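Local coordinates for alpha,alpha-trehalose-phosphate synthase (UDP-forming) (Burkholderia xenovorans, PDB 5V0T), which belongs to glycosyltransferase family 20 and to the GT-B clan, whose members are built from two Rossmann-like domains, at residues 270-275 with 305-310; 286-291 with 326-331; 371-376 with 398-403. All coordinates share one frame; numbering follows the deposited sequence.

Contact 1. Residues 270-275 with 305-310; sequences KLIMSV and VSFLQI. With EDO (1,2-ethanediol), chain K.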
ATOM      1  N   LYS A 270       8.512  27.354   1.047  1.00 21.34           N
ATOM      2  CA  LYS A 270       8.208  26.132   1.767  1.00 21.60           C
ATOM      3  C   LYS A 270       7.859  25.024   0.778  1.00 22.38           C
ATOM      4  O   LYS A 270       7.493  25.277  -0.375  1.00 21.80           O
ATOM      5  CB  LYS A 270       7.069  26.358   2.771  1.00 20.81           C
ATOM      6  CG  LYS A 270       7.479  27.340   3.910  1.00 20.18           C
ATOM      7  CD  LYS A 270       6.422  27.378   5.018  1.00 23.27           C
ATOM      8  CE  LYS A 270       6.891  28.273   6.175  1.00 31.99           C
ATOM      9  NZ  LYS A 270       5.832  28.400   7.216  1.00 35.53           N
ATOM     10  N   LEU A 271       7.978  23.786   1.233  1.00 22.55           N
ATOM     11  CA  LEU A 271       7.787  22.629   0.366  1.00 19.71           C
ATOM     12  C   LEU A 271       6.657  21.759   0.889  1.00 22.37           C
ATOM     13  O   LEU A 271       6.712  21.280   2.025  1.00 17.74           O
ATOM     14  CB  LEU A 271       9.073  21.809   0.258  1.00 19.97           C
ATOM     15  CG  LEU A 271       8.987  20.525  -0.564  1.00 22.35           C
ATOM     16  CD1 LEU A 271       8.612  20.843  -2.022  1.00 19.26           C
ATOM     17  CD2 LEU A 271      10.321  19.799  -0.496  1.00 20.32           C
ATOM     18  N   ILE A 272       5.641  21.566   0.061  1.00 18.66           N
ATOM     19  CA  ILE A 272       4.663  20.500   0.242  1.00 16.19           C
ATOM     20  C   ILE A 272       5.101  19.328  -0.629  1.00 13.36           C
ATOM     21  O   ILE A 272       5.354  19.492  -1.829  1.00 18.67           O
ATOM     22  CB  ILE A 272       3.252  20.978  -0.141  1.00 14.71           C
ATOM     23  CG1 ILE A 272       2.860  22.218   0.678  1.00 16.45           C
ATOM     24  CG2 ILE A 272       2.232  19.837  -0.001  1.00 19.46           C
ATOM     25  CD1 ILE A 272       1.611  22.941   0.139  1.00 21.19           C
ATOM     26  N   MET A 273       5.186  18.134  -0.042  1.00 16.06           N
ATOM     27  CA  MET A 273       5.681  16.979  -0.782  1.00 15.99           C
ATOM     28  C   MET A 273       4.697  15.816  -0.740  1.00 18.09           C
ATOM     29  O   MET A 273       4.134  15.498   0.309  1.00 16.33           O
ATOM     30  CB  MET A 273       7.042  16.529  -0.242  1.00 15.75           C
ATOM     31  CG  MET A 273       7.637  15.325  -1.008  1.00 15.95           C
ATOM     32  SD  MET A 273       9.347  15.124  -0.523  1.00 18.21           S
ATOM     33  CE  MET A 273       9.767  13.625  -1.443  1.00 15.66           C
ATOM     34  N   SER A 274       4.510  15.174  -1.891  1.00 17.29           N
ATOM     35  CA  SER A 274       3.723  13.958  -2.019  1.00 15.95           C
ATOM     36  C   SER A 274       4.504  12.936  -2.835  1.00 18.88           C
ATOM     37  O   SER A 274       5.258  13.292  -3.748  1.00 17.94           O
ATOM     38  CB  SER A 274       2.373  14.221  -2.714  1.00 11.10           C
ATOM     39  OG  SER A 274       1.508  15.045  -1.931  1.00 16.80           O
ATOM     40  N   VAL A 275       4.290  11.658  -2.517  1.00 17.90           N
ATOM     41  CA  VAL A 275       4.877  10.531  -3.245  1.00 16.32           C
ATOM     42  C   VAL A 275       3.804   9.461  -3.353  1.00 16.57           C
ATOM     43  O   VAL A 275       3.378   8.917  -2.329  1.00 16.54           O
ATOM     44  CB  VAL A 275       6.108   9.935  -2.541  1.00 17.89           C
ATOM     45  CG1 VAL A 275       6.625   8.763  -3.353  1.00 19.64           C
ATOM     46  CG2 VAL A 275       7.208  10.980  -2.329  1.00 17.69           C
ATOM     47  N   VAL A 305       5.479  28.966  -1.668  1.00 20.26           N
ATOM     48  CA  VAL A 305       5.396  27.530  -1.439  1.00 21.70           C
ATOM     49  C   VAL A 305       5.352  26.861  -2.804  1.00 20.67           C
ATOM     50  O   VAL A 305       4.872  27.445  -3.780  1.00 24.12           O
ATOM     51  CB  VAL A 305       4.157  27.165  -0.574  1.00 24.55           C
ATOM     52  CG1 VAL A 305       2.868  27.633  -1.243  1.00 19.85           C
ATOM     53  CG2 VAL A 305       4.093  25.652  -0.275  1.00 21.28           C
ATOM     54  N   SER A 306       5.886  25.649  -2.881  1.00 20.90           N
ATOM     55  CA  SER A 306       5.743  24.807  -4.060  1.00 18.21           C
ATOM     56  C   SER A 306       5.365  23.401  -3.623  1.00 20.47           C
ATOM     57  O   SER A 306       5.658  22.978  -2.504  1.00 15.18           O
ATOM     58  CB  SER A 306       7.028  24.758  -4.902  1.00 20.73           C
ATOM     59  OG  SER A 306       7.127  25.904  -5.723  1.00 28.95           O
ATOM     60  N   PHE A 307       4.687  22.692  -4.526  1.00 17.33           N
ATOM     61  CA  PHE A 307       4.113  21.378  -4.267  1.00 14.48           C
ATOM     62  C   PHE A 307       4.850  20.399  -5.182  1.00 18.39           C
ATOM     63  O   PHE A 307       4.706  20.452  -6.411  1.00 17.88           O
ATOM     64  CB  PHE A 307       2.599  21.415  -4.510  1.00 15.29           C
ATOM     65  CG  PHE A 307       1.909  20.072  -4.460  1.00 12.72           C
ATOM     66  CD1 PHE A 307       2.458  18.986  -3.786  1.00 13.78           C
ATOM     67  CD2 PHE A 307       0.678  19.908  -5.102  1.00 17.53           C
ATOM     68  CE1 PHE A 307       1.807  17.745  -3.769  1.00 16.63           C
ATOM     69  CE2 PHE A 307       0.015  18.663  -5.092  1.00 17.38           C
ATOM     70  CZ  PHE A 307       0.579  17.594  -4.413  1.00 17.62           C
ATOM     71  N   LEU A 308       5.686  19.560  -4.584  1.00 17.62           N
ATOM     72  CA  LEU A 308       6.368  18.483  -5.288  1.00 15.10           C
ATOM     73  C   LEU A 308       5.496  17.225  -5.229  1.00 16.64           C
ATOM     74  O   LEU A 308       5.270  16.669  -4.148  1.00 16.11           O
ATOM     75  CB  LEU A 308       7.739  18.241  -4.653  1.00 19.12           C
ATOM     76  CG  LEU A 308       8.510  17.025  -5.183  1.00 18.46           C
ATOM     77  CD1 LEU A 308       8.849  17.176  -6.668  1.00 16.86           C
ATOM     78  CD2 LEU A 308       9.769  16.778  -4.343  1.00 20.88           C
ATOM     79  N   GLN A 309       5.005  16.770  -6.391  1.00 14.48           N
ATOM     80  CA  GLN A 309       4.284  15.501  -6.495  1.00 13.43           C
ATOM     81  C   GLN A 309       5.145  14.545  -7.309  1.00 16.09           C
ATOM     82  O   GLN A 309       5.278  14.696  -8.531  1.00 19.87           O
ATOM     83  CB  GLN A 309       2.913  15.663  -7.149  1.00 15.87           C
ATOM     84  CG  GLN A 309       2.231  14.300  -7.432  1.00 13.91           C
ATOM     85  CD  GLN A 309       1.708  13.648  -6.157  1.00 14.22           C
ATOM     86  OE1 GLN A 309       0.854  14.204  -5.497  1.00 14.99           O
ATOM     87  NE2 GLN A 309       2.232  12.455  -5.811  1.00 12.22           N
ATOM     88  N   ILE A 310       5.744  13.581  -6.637  1.00 14.20           N
ATOM     89  CA  ILE A 310       6.407  12.476  -7.317  1.00 15.51           C
ATOM     90  C   ILE A 310       5.351  11.396  -7.533  1.00 14.90           C
ATOM     91  O   ILE A 310       4.729  10.920  -6.572  1.00 18.74           O
ATOM     92  CB  ILE A 310       7.603  11.965  -6.509  1.00 13.73           C
ATOM     93  CG1 ILE A 310       8.663  13.062  -6.437  1.00 19.32           C
ATOM     94  CG2 ILE A 310       8.190  10.696  -7.153  1.00 14.47           C
ATOM     95  CD1 ILE A 310       9.940  12.679  -5.629  1.00 17.47           C
TER
HETATM   96  C1  EDO K 503      10.302  25.998  -7.178  1.00 38.44           C
HETATM   97  O1  EDO K 503       9.871  26.879  -6.131  1.00 38.54           O
HETATM   98  C2  EDO K 503       9.413  26.219  -8.398  1.00 35.21           C
HETATM   99  O2  EDO K 503       9.790  27.437  -9.063  1.00 30.83           O
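Strand 270-275, helix 284-297 and strand 305-310 form a beta-alpha-beta crossover, in which K270 to V275 run parallel to V305 to I310, axes 16° apart. Five backbone hydrogen bonds alternate in direction, from S306 N to K270 O through to I310 N to S274 O. On the face that meets helix 284-297, I272 CD1 packs on V305 CG2 at 3.7 Å. With CG anti to its backbone N (chi1 172°), F307 turns its ring toward the first strand, edge-on to I272 O, placing CE1 3.3 Å from S274 OG, itself hydrogen-bonded to Y370 O. Q309 bends at chi2 (74°), setting OE1 3.2 Å from S274 CB; its NE2 bonds to D276 OD1 and, from above the carbonyl plane, to I310 O at 3.0 Å. Across the opposite face L271 CD1 touches L308 CB at 3.8 Å, and the M273 and L308 side chains lie side by side, SD 4.2 Å from CD2. S306 OG there hydrogen-bonds O1 of 1,2-ethanediol, probably from the crystallisation liquor, at 2.9 Å. V275, where the first strand ends, touches the bound uridine-5'-diphosphate. A ligand at the C-terminal edge of parallel strands is characteristic of Rossmann-like folds.

Contact 2. Residues 286-291 with 326-331; sequences ERFRAF and LQLEGE
F288 and L328 meet where two helices, 284-297 and 319-339, lie side by side on one face of the parallel sheet, the layered packing of a Rossmann-like domain. The helices run almost parallel, the axes of their short segments 10.1 Å apart at closest approach, and the contact passes from a close apolar part through a tight salt bridge to a loose, exposed edge at Q327. In the apolar part, the methyl CD1 of L328 sits over the centre of the F288 ring. It lies 3.5 Å from the ring centroid and only 8° off the ring normal, a nearly ideal CH-pi contact in which it is about equally far from all six ring carbons. With CG of L328 anti to the backbone N, chi2 then turns CD1 to the ring. E331 CB lies beside it, 4.1 Å from F288 CD2, while I347 of the neighbouring strand packs against the same phenylalanine.

Nearer the solvent the helices are joined by charge. R289 stretches out from CG to NE and grips E331 side-on, as a two-bond salt bridge: NE reaches OE1 at 2.9 Å and NH2 reaches OE2 at 3.0 Å. E331 bends at chi2 (-71°) to bring its carboxylate up to the arginine. Both oxygens lie in the guanidinium plane, but the two flat groups are turned 54° apart, and both nitrogens approach from above the carboxylate plane. OE1 has a second charged partner in R334 of the same helix, which probably helps to stabilise the ionised carboxylate. At the exposed rim Q327 makes only a distant approach, its NE2 standing 4.2 Å from R289 NH2, whereas E331 OE1 comes within 3.2 Å of R289 CG.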
ATOM      1  N   GLU A 286      -8.064  15.460  -6.489  1.00 14.75           N
ATOM      2  CA  GLU A 286      -8.579  16.245  -5.365  1.00 16.21           C
ATOM      3  C   GLU A 286      -7.442  16.944  -4.638  1.00 16.38           C
ATOM      4  O   GLU A 286      -7.581  18.092  -4.197  1.00 17.18           O
ATOM      5  CB  GLU A 286      -9.344  15.348  -4.382  1.00 19.50           C
ATOM      6  CG  GLU A 286     -10.659  14.761  -4.926  1.00 22.58           C
ATOM      7  CD  GLU A 286     -10.454  13.519  -5.779  1.00 24.80           C
ATOM      8  OE1 GLU A 286      -9.295  13.124  -6.017  1.00 22.74           O
ATOM      9  OE2 GLU A 286     -11.464  12.920  -6.202  1.00 24.87           O
ATOM     10  N   ARG A 287      -6.319  16.252  -4.495  1.00 15.91           N
ATOM     11  CA  ARG A 287      -5.135  16.808  -3.851  1.00 19.48           C
ATOM     12  C   ARG A 287      -4.629  18.049  -4.583  1.00 20.57           C
ATOM     13  O   ARG A 287      -4.298  19.070  -3.959  1.00 17.59           O
ATOM     14  CB  ARG A 287      -4.063  15.723  -3.814  1.00 25.56           C
ATOM     15  CG  ARG A 287      -2.830  16.112  -3.126  1.00 28.32           C
ATOM     16  CD  ARG A 287      -1.852  14.998  -3.043  1.00 26.14           C
ATOM     17  NE  ARG A 287      -2.417  13.737  -2.560  1.00 22.40           N
ATOM     18  CZ  ARG A 287      -1.702  12.626  -2.510  1.00 21.04           C
ATOM     19  NH1 ARG A 287      -0.444  12.686  -2.914  1.00 17.36           N
ATOM     20  NH2 ARG A 287      -2.227  11.469  -2.085  1.00 19.13           N
ATOM     21  N   PHE A 288      -4.544  17.973  -5.913  1.00 16.06           N
ATOM     22  CA  PHE A 288      -4.124  19.136  -6.697  1.00 20.17           C
ATOM     23  C   PHE A 288      -5.138  20.270  -6.572  1.00 18.70           C
ATOM     24  O   PHE A 288      -4.759  21.439  -6.448  1.00 19.06           O
ATOM     25  CB  PHE A 288      -3.934  18.756  -8.172  1.00 17.99           C
ATOM     26  CG  PHE A 288      -2.615  18.053  -8.487  1.00 18.21           C
ATOM     27  CD1 PHE A 288      -1.993  17.225  -7.560  1.00 16.39           C
ATOM     28  CD2 PHE A 288      -2.019  18.223  -9.734  1.00 17.36           C
ATOM     29  CE1 PHE A 288      -0.795  16.569  -7.863  1.00 14.86           C
ATOM     30  CE2 PHE A 288      -0.819  17.576 -10.055  1.00 17.83           C
ATOM     31  CZ  PHE A 288      -0.208  16.743  -9.107  1.00 15.17           C
ATOM     32  N   ARG A 289      -6.432  19.942  -6.608  1.00 14.76           N
ATOM     33  CA  ARG A 289      -7.464  20.972  -6.508  1.00 17.32           C
ATOM     34  C   ARG A 289      -7.435  21.692  -5.163  1.00 13.13           C
ATOM     35  O   ARG A 289      -7.759  22.885  -5.095  1.00 15.59           O
ATOM     36  CB  ARG A 289      -8.844  20.353  -6.769  1.00 19.14           C
ATOM     37  CG  ARG A 289      -8.988  19.923  -8.220  1.00 19.33           C
ATOM     38  CD  ARG A 289     -10.344  19.335  -8.589  1.00 23.55           C
ATOM     39  NE  ARG A 289     -10.333  19.047 -10.021  1.00 27.99           N
ATOM     40  CZ  ARG A 289     -11.341  18.518 -10.703  1.00 38.89           C
ATOM     41  NH1 ARG A 289     -12.476  18.213 -10.094  1.00 41.54           N
ATOM     42  NH2 ARG A 289     -11.202  18.296 -12.002  1.00 41.59           N
ATOM     43  N   ALA A 290      -7.064  21.001  -4.086  1.00 16.39           N
ATOM     44  CA  ALA A 290      -7.001  21.686  -2.798  1.00 17.68           C
ATOM     45  C   ALA A 290      -5.765  22.575  -2.690  1.00 20.56           C
ATOM     46  O   ALA A 290      -5.816  23.612  -2.023  1.00 17.22           O
ATOM     47  CB  ALA A 290      -7.033  20.661  -1.664  1.00 14.56           C
ATOM     48  N   PHE A 291      -4.655  22.196  -3.339  1.00 18.66           N
ATOM     49  CA  PHE A 291      -3.526  23.113  -3.434  1.00 21.01           C
ATOM     50  C   PHE A 291      -3.894  24.329  -4.272  1.00 20.24           C
ATOM     51  O   PHE A 291      -3.528  25.457  -3.932  1.00 18.19           O
ATOM     52  CB  PHE A 291      -2.294  22.404  -4.023  1.00 16.60           C
ATOM     53  CG  PHE A 291      -1.069  23.309  -4.158  1.00 19.34           C
ATOM     54  CD1 PHE A 291      -0.465  23.858  -3.034  1.00 17.98           C
ATOM     55  CD2 PHE A 291      -0.542  23.623  -5.412  1.00 17.97           C
ATOM     56  CE1 PHE A 291       0.650  24.690  -3.154  1.00 17.85           C
ATOM     57  CE2 PHE A 291       0.582  24.445  -5.541  1.00 16.70           C
ATOM     58  CZ  PHE A 291       1.187  24.978  -4.407  1.00 18.17           C
ATOM     59  N   LEU A 326      -3.859  11.094 -17.519  1.00 16.45           N
ATOM     60  CA  LEU A 326      -4.265  12.218 -18.355  1.00 19.25           C
ATOM     61  C   LEU A 326      -5.001  13.276 -17.549  1.00 20.32           C
ATOM     62  O   LEU A 326      -4.763  14.482 -17.722  1.00 16.43           O
ATOM     63  CB  LEU A 326      -5.150  11.730 -19.497  1.00 19.90           C
ATOM     64  CG  LEU A 326      -4.494  10.928 -20.614  1.00 28.53           C
ATOM     65  CD1 LEU A 326      -5.581  10.332 -21.513  1.00 24.53           C
ATOM     66  CD2 LEU A 326      -3.546  11.832 -21.421  1.00 23.00           C
ATOM     67  N   GLN A 327      -5.908  12.846 -16.675  1.00 17.09           N
ATOM     68  CA  GLN A 327      -6.667  13.809 -15.892  1.00 18.01           C
ATOM     69  C   GLN A 327      -5.737  14.627 -15.011  1.00 15.93           C
ATOM     70  O   GLN A 327      -5.840  15.860 -14.969  1.00 18.22           O
ATOM     71  CB  GLN A 327      -7.733  13.103 -15.057  1.00 25.33           C
ATOM     72  CG  GLN A 327      -8.633  14.093 -14.320  1.00 29.87           C
ATOM     73  CD  GLN A 327      -9.799  13.460 -13.582  1.00 33.29           C
ATOM     74  OE1 GLN A 327      -9.795  12.262 -13.268  1.00 23.06           O
ATOM     75  NE2 GLN A 327     -10.812  14.276 -13.294  1.00 30.78           N
ATOM     76  N   LEU A 328      -4.785  13.961 -14.350  1.00 16.53           N
ATOM     77  CA  LEU A 328      -3.883  14.647 -13.422  1.00 18.02           C
ATOM     78  C   LEU A 328      -2.965  15.611 -14.152  1.00 20.31           C
ATOM     79  O   LEU A 328      -2.671  16.705 -13.650  1.00 17.86           O
ATOM     80  CB  LEU A 328      -3.050  13.634 -12.641  1.00 13.52           C
ATOM     81  CG  LEU A 328      -2.204  14.246 -11.513  1.00 19.66           C
ATOM     82  CD1 LEU A 328      -3.154  14.891 -10.474  1.00 18.89           C
ATOM     83  CD2 LEU A 328      -1.300  13.177 -10.872  1.00 15.09           C
ATOM     84  N   GLU A 329      -2.484  15.212 -15.327  1.00 16.66           N
ATOM     85  CA  GLU A 329      -1.594  16.084 -16.079  1.00 15.18           C
ATOM     86  C   GLU A 329      -2.305  17.359 -16.521  1.00 17.23           C
ATOM     87  O   GLU A 329      -1.712  18.442 -16.493  1.00 20.17           O
ATOM     88  CB  GLU A 329      -1.002  15.304 -17.251  1.00 17.64           C
ATOM     89  CG  GLU A 329       0.049  14.341 -16.696  1.00 15.18           C
ATOM     90  CD  GLU A 329       0.612  13.338 -17.677  1.00 17.15           C
ATOM     91  OE1 GLU A 329       1.601  12.680 -17.284  1.00 22.03           O
ATOM     92  OE2 GLU A 329       0.075  13.168 -18.799  1.00 19.39           O
ATOM     93  N   GLY A 330      -3.584  17.256 -16.901  1.00 14.81           N
ATOM     94  CA  GLY A 330      -4.346  18.454 -17.208  1.00 17.54           C
ATOM     95  C   GLY A 330      -4.544  19.350 -15.996  1.00 17.39           C
ATOM     96  O   GLY A 330      -4.536  20.573 -16.118  1.00 17.90           O
ATOM     97  N   GLU A 331      -4.730  18.749 -14.811  1.00 14.10           N
ATOM     98  CA  GLU A 331      -4.807  19.521 -13.570  1.00 18.06           C
ATOM     99  C   GLU A 331      -3.526  20.311 -13.330  1.00 17.63           C
ATOM    100  O   GLU A 331      -3.567  21.510 -13.038  1.00 17.62           O
ATOM    101  CB  GLU A 331      -5.081  18.596 -12.372  1.00 20.37           C
ATOM    102  CG  GLU A 331      -6.415  17.872 -12.421  1.00 19.79           C
ATOM    103  CD  GLU A 331      -7.600  18.806 -12.189  1.00 25.34           C
ATOM    104  OE1 GLU A 331      -7.651  19.450 -11.123  1.00 27.70           O
ATOM    105  OE2 GLU A 331      -8.479  18.904 -13.071  1.00 28.12           O
TER

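Contact 3. Residues 371-376 with 398-403; sequences VTPLRD and VLSRFA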
ATOM      1  N   VAL A 371      -0.578  13.470   2.044  1.00 16.53           N
ATOM      2  CA  VAL A 371      -0.918  12.068   1.809  1.00 17.92           C
ATOM      3  C   VAL A 371      -2.437  11.931   1.922  1.00 16.39           C
ATOM      4  O   VAL A 371      -2.964  11.746   3.022  1.00 15.64           O
ATOM      5  CB  VAL A 371      -0.201  11.142   2.805  1.00 17.74           C
ATOM      6  CG1 VAL A 371      -0.472   9.669   2.489  1.00 17.22           C
ATOM      7  CG2 VAL A 371       1.334  11.441   2.843  1.00 12.89           C
ATOM      8  N   THR A 372      -3.154  11.998   0.795  1.00 16.18           N
ATOM      9  CA  THR A 372      -4.621  12.086   0.843  1.00 15.52           C
ATOM     10  C   THR A 372      -5.331  11.060  -0.044  1.00 19.36           C
ATOM     11  O   THR A 372      -6.259  11.400  -0.779  1.00 16.60           O
ATOM     12  CB  THR A 372      -5.085  13.499   0.488  1.00 20.98           C
ATOM     13  OG1 THR A 372      -4.798  13.776  -0.885  1.00 23.36           O
ATOM     14  CG2 THR A 372      -4.388  14.535   1.347  1.00 24.71           C
ATOM     15  N   PRO A 373      -4.983   9.776   0.066  1.00 19.63           N
ATOM     16  CA  PRO A 373      -5.637   8.774  -0.788  1.00 20.93           C
ATOM     17  C   PRO A 373      -7.133   8.705  -0.514  1.00 15.74           C
ATOM     18  O   PRO A 373      -7.597   8.887   0.619  1.00 13.99           O
ATOM     19  CB  PRO A 373      -4.932   7.463  -0.407  1.00 13.06           C
ATOM     20  CG  PRO A 373      -4.480   7.692   0.999  1.00 15.48           C
ATOM     21  CD  PRO A 373      -4.116   9.152   1.083  1.00 14.11           C
ATOM     22  N   LEU A 374      -7.898   8.441  -1.579  1.00 14.31           N
ATOM     23  CA  LEU A 374      -9.336   8.211  -1.422  1.00 14.11           C
ATOM     24  C   LEU A 374      -9.605   6.958  -0.596  1.00 16.07           C
ATOM     25  O   LEU A 374     -10.552   6.916   0.202  1.00 14.58           O
ATOM     26  CB  LEU A 374     -10.003   8.100  -2.795  1.00 14.16           C
ATOM     27  CG  LEU A 374      -9.864   9.408  -3.599  1.00 22.64           C
ATOM     28  CD1 LEU A 374     -10.281   9.244  -5.056  1.00 24.99           C
ATOM     29  CD2 LEU A 374     -10.671  10.531  -2.947  1.00 29.25           C
ATOM     30  N   ARG A 375      -8.782   5.930  -0.779  1.00 15.06           N
ATOM     31  CA  ARG A 375      -8.816   4.693  -0.004  1.00 16.06           C
ATOM     32  C   ARG A 375      -7.417   4.116  -0.049  1.00 15.27           C
ATOM     33  O   ARG A 375      -6.785   4.123  -1.109  1.00 16.66           O
ATOM     34  CB  ARG A 375      -9.783   3.645  -0.577  1.00 15.65           C
ATOM     35  CG  ARG A 375     -11.252   4.042  -0.614  1.00 15.45           C
ATOM     36  CD  ARG A 375     -11.883   3.927   0.776  1.00 21.28           C
ATOM     37  NE  ARG A 375     -13.236   4.469   0.778  1.00 27.03           N
ATOM     38  CZ  ARG A 375     -14.074   4.394   1.808  1.00 27.63           C
ATOM     39  NH1 ARG A 375     -15.276   4.931   1.706  1.00 30.61           N
ATOM     40  NH2 ARG A 375     -13.706   3.791   2.933  1.00 22.90           N
ATOM     41  N   ASP A 376      -6.946   3.593   1.079  1.00 14.84           N
ATOM     42  CA  ASP A 376      -5.590   3.054   1.137  1.00 17.93           C
ATOM     43  C   ASP A 376      -5.531   2.074   2.291  1.00 16.44           C
ATOM     44  O   ASP A 376      -5.959   2.405   3.401  1.00 14.79           O
ATOM     45  CB  ASP A 376      -4.562   4.185   1.321  1.00 23.67           C
ATOM     46  CG  ASP A 376      -3.185   3.821   0.802  1.00 23.37           C
ATOM     47  OD1 ASP A 376      -2.735   2.687   1.081  1.00 27.32           O
ATOM     48  OD2 ASP A 376      -2.546   4.683   0.136  1.00 24.94           O
ATOM     49  N   VAL A 398      -0.350  15.832   6.611  1.00 19.55           N
ATOM     50  CA  VAL A 398      -1.757  15.988   6.254  1.00 17.78           C
ATOM     51  C   VAL A 398      -2.203  14.645   5.679  1.00 20.17           C
ATOM     52  O   VAL A 398      -1.617  14.156   4.702  1.00 17.49           O
ATOM     53  CB  VAL A 398      -1.951  17.143   5.253  1.00 16.98           C
ATOM     54  CG1 VAL A 398      -3.428  17.223   4.707  1.00 13.46           C
ATOM     55  CG2 VAL A 398      -1.524  18.490   5.898  1.00 14.27           C
ATOM     56  N   LEU A 399      -3.214  14.025   6.296  1.00 15.20           N
ATOM     57  CA  LEU A 399      -3.475  12.603   6.061  1.00 15.34           C
ATOM     58  C   LEU A 399      -4.960  12.321   5.859  1.00 16.54           C
ATOM     59  O   LEU A 399      -5.796  12.705   6.686  1.00 16.66           O
ATOM     60  CB  LEU A 399      -2.942  11.771   7.235  1.00 17.88           C
ATOM     61  CG  LEU A 399      -3.163  10.262   7.117  1.00 19.24           C
ATOM     62  CD1 LEU A 399      -2.303   9.696   5.987  1.00 14.97           C
ATOM     63  CD2 LEU A 399      -2.856   9.563   8.442  1.00 17.13           C
ATOM     64  N   SER A 400      -5.284  11.615   4.779  1.00 15.98           N
ATOM     65  CA  SER A 400      -6.661  11.195   4.540  1.00 16.22           C
ATOM     66  C   SER A 400      -7.173  10.274   5.644  1.00 13.87           C
ATOM     67  O   SER A 400      -6.512   9.295   6.007  1.00 17.78           O
ATOM     68  CB  SER A 400      -6.757  10.459   3.211  1.00 15.90           C
ATOM     69  OG  SER A 400      -8.046   9.904   3.078  1.00 16.19           O
ATOM     70  N   ARG A 401      -8.385  10.552   6.142  1.00 14.22           N
ATOM     71  CA  ARG A 401      -9.021   9.637   7.089  1.00 18.65           C
ATOM     72  C   ARG A 401      -9.233   8.241   6.498  1.00 18.62           C
ATOM     73  O   ARG A 401      -9.478   7.291   7.249  1.00 21.71           O
ATOM     74  CB  ARG A 401     -10.379  10.188   7.541  1.00 19.90           C
ATOM     75  CG  ARG A 401     -11.454  10.148   6.447  1.00 25.05           C
ATOM     76  CD  ARG A 401     -12.830  10.374   7.037  1.00 27.90           C
ATOM     77  NE  ARG A 401     -13.167   9.337   8.005  1.00 24.34           N
ATOM     78  CZ  ARG A 401     -13.951   9.523   9.063  1.00 30.26           C
ATOM     79  NH1 ARG A 401     -14.479  10.718   9.303  1.00 33.28           N
ATOM     80  NH2 ARG A 401     -14.200   8.515   9.884  1.00 29.25           N
ATOM     81  N   PHE A 402      -9.146   8.090   5.179  1.00 16.93           N
ATOM     82  CA  PHE A 402      -9.363   6.788   4.561  1.00 18.75           C
ATOM     83  C   PHE A 402      -8.076   6.020   4.314  1.00 19.82           C
ATOM     84  O   PHE A 402      -8.128   4.921   3.746  1.00 20.41           O
ATOM     85  CB  PHE A 402     -10.125   6.948   3.244  1.00 14.69           C
ATOM     86  CG  PHE A 402     -11.473   7.594   3.416  1.00 18.72           C
ATOM     87  CD1 PHE A 402     -12.471   6.956   4.136  1.00 24.86           C
ATOM     88  CD2 PHE A 402     -11.719   8.850   2.885  1.00 19.69           C
ATOM     89  CE1 PHE A 402     -13.726   7.552   4.315  1.00 29.50           C
ATOM     90  CE2 PHE A 402     -12.975   9.459   3.052  1.00 25.35           C
ATOM     91  CZ  PHE A 402     -13.977   8.802   3.767  1.00 25.33           C
ATOM     92  N   ALA A 403      -6.932   6.574   4.690  1.00 14.13           N
ATOM     93  CA  ALA A 403      -5.713   5.780   4.770  1.00 13.86           C
ATOM     94  C   ALA A 403      -5.735   4.963   6.057  1.00 15.01           C
ATOM     95  O   ALA A 403      -6.099   5.473   7.123  1.00 18.02           O
ATOM     96  CB  ALA A 403      -4.475   6.681   4.761  1.00 15.11           C
TER
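V371 pairs in parallel with L399, V371 N donating to V398 O and its carbonyl receiving S400 N, before the ladder breaks and a single bridge, shifted by one residue, joins D376 to A403. The hydrogen bond there is longer and more bent: D376 N is 3.2 Å from F402 O and lies above the carbonyl plane. Where the strands still pair, V371 and L399 point the same way, with V371 CG1 3.9 Å from L399 CD1.

Between the bridges the hydroxyl of S400 does two jobs. Anti to its own backbone N (chi1 172°), OG turns toward the other segment and donates to P373 O at 2.7 Å, nearly in line with that carbonyl. It also accepts from F402 N at 3.0 Å, forming an ST turn within the type I beta turn from S400 to A403. Such turns and loops at the C-terminal ends of parallel strands line the ligand side of a Rossmann-like domain, and here the D376 side chain comes to about 5 Å from a bound uridine-5'-diphosphate; its OD2 makes a salt bridge with K282.

The proline ring packs on the turn: P373 CD meets S400 CB at 3.6 Å, and P373 CG meets A403 CB. L374 turns its carbonyl oxygen to F402, 3.1 Å from CB. The ring of F402 has R401 CG over one face, while its CD1 lies over a face of the R375 guanidinium, 3.6 Å from NH2 and off toward the rim, the two planes 39° apart. R375 gets there by bending at chi2, and the same guanidinium makes a cation-pi contact with Y100, from the N-terminal half of the chain.

How the contacts relate
Followed from the N terminus, strand 270-275 leads into helix 284-297, and contact 1 closes that excursion when the chain returns at 305-310. Contact 2 opens inside it, at 286-291, and closes beyond it at 326-331, so the two cross. Contact 3 comes afterwards in series, closing the loop from 371-376 to 398-403 through helix 380-388. R287, in segment 286-291 but outside the helix interface, reaches the other two: NE bonds to T372 OG1, and NH1, salt-bridged to D276, bonds weakly to Q309 OE1. F288 also meets the F307 ring. Together the contacts tie the parallel sheet to two helices on one face and to the ligand-side loops at its strand ends.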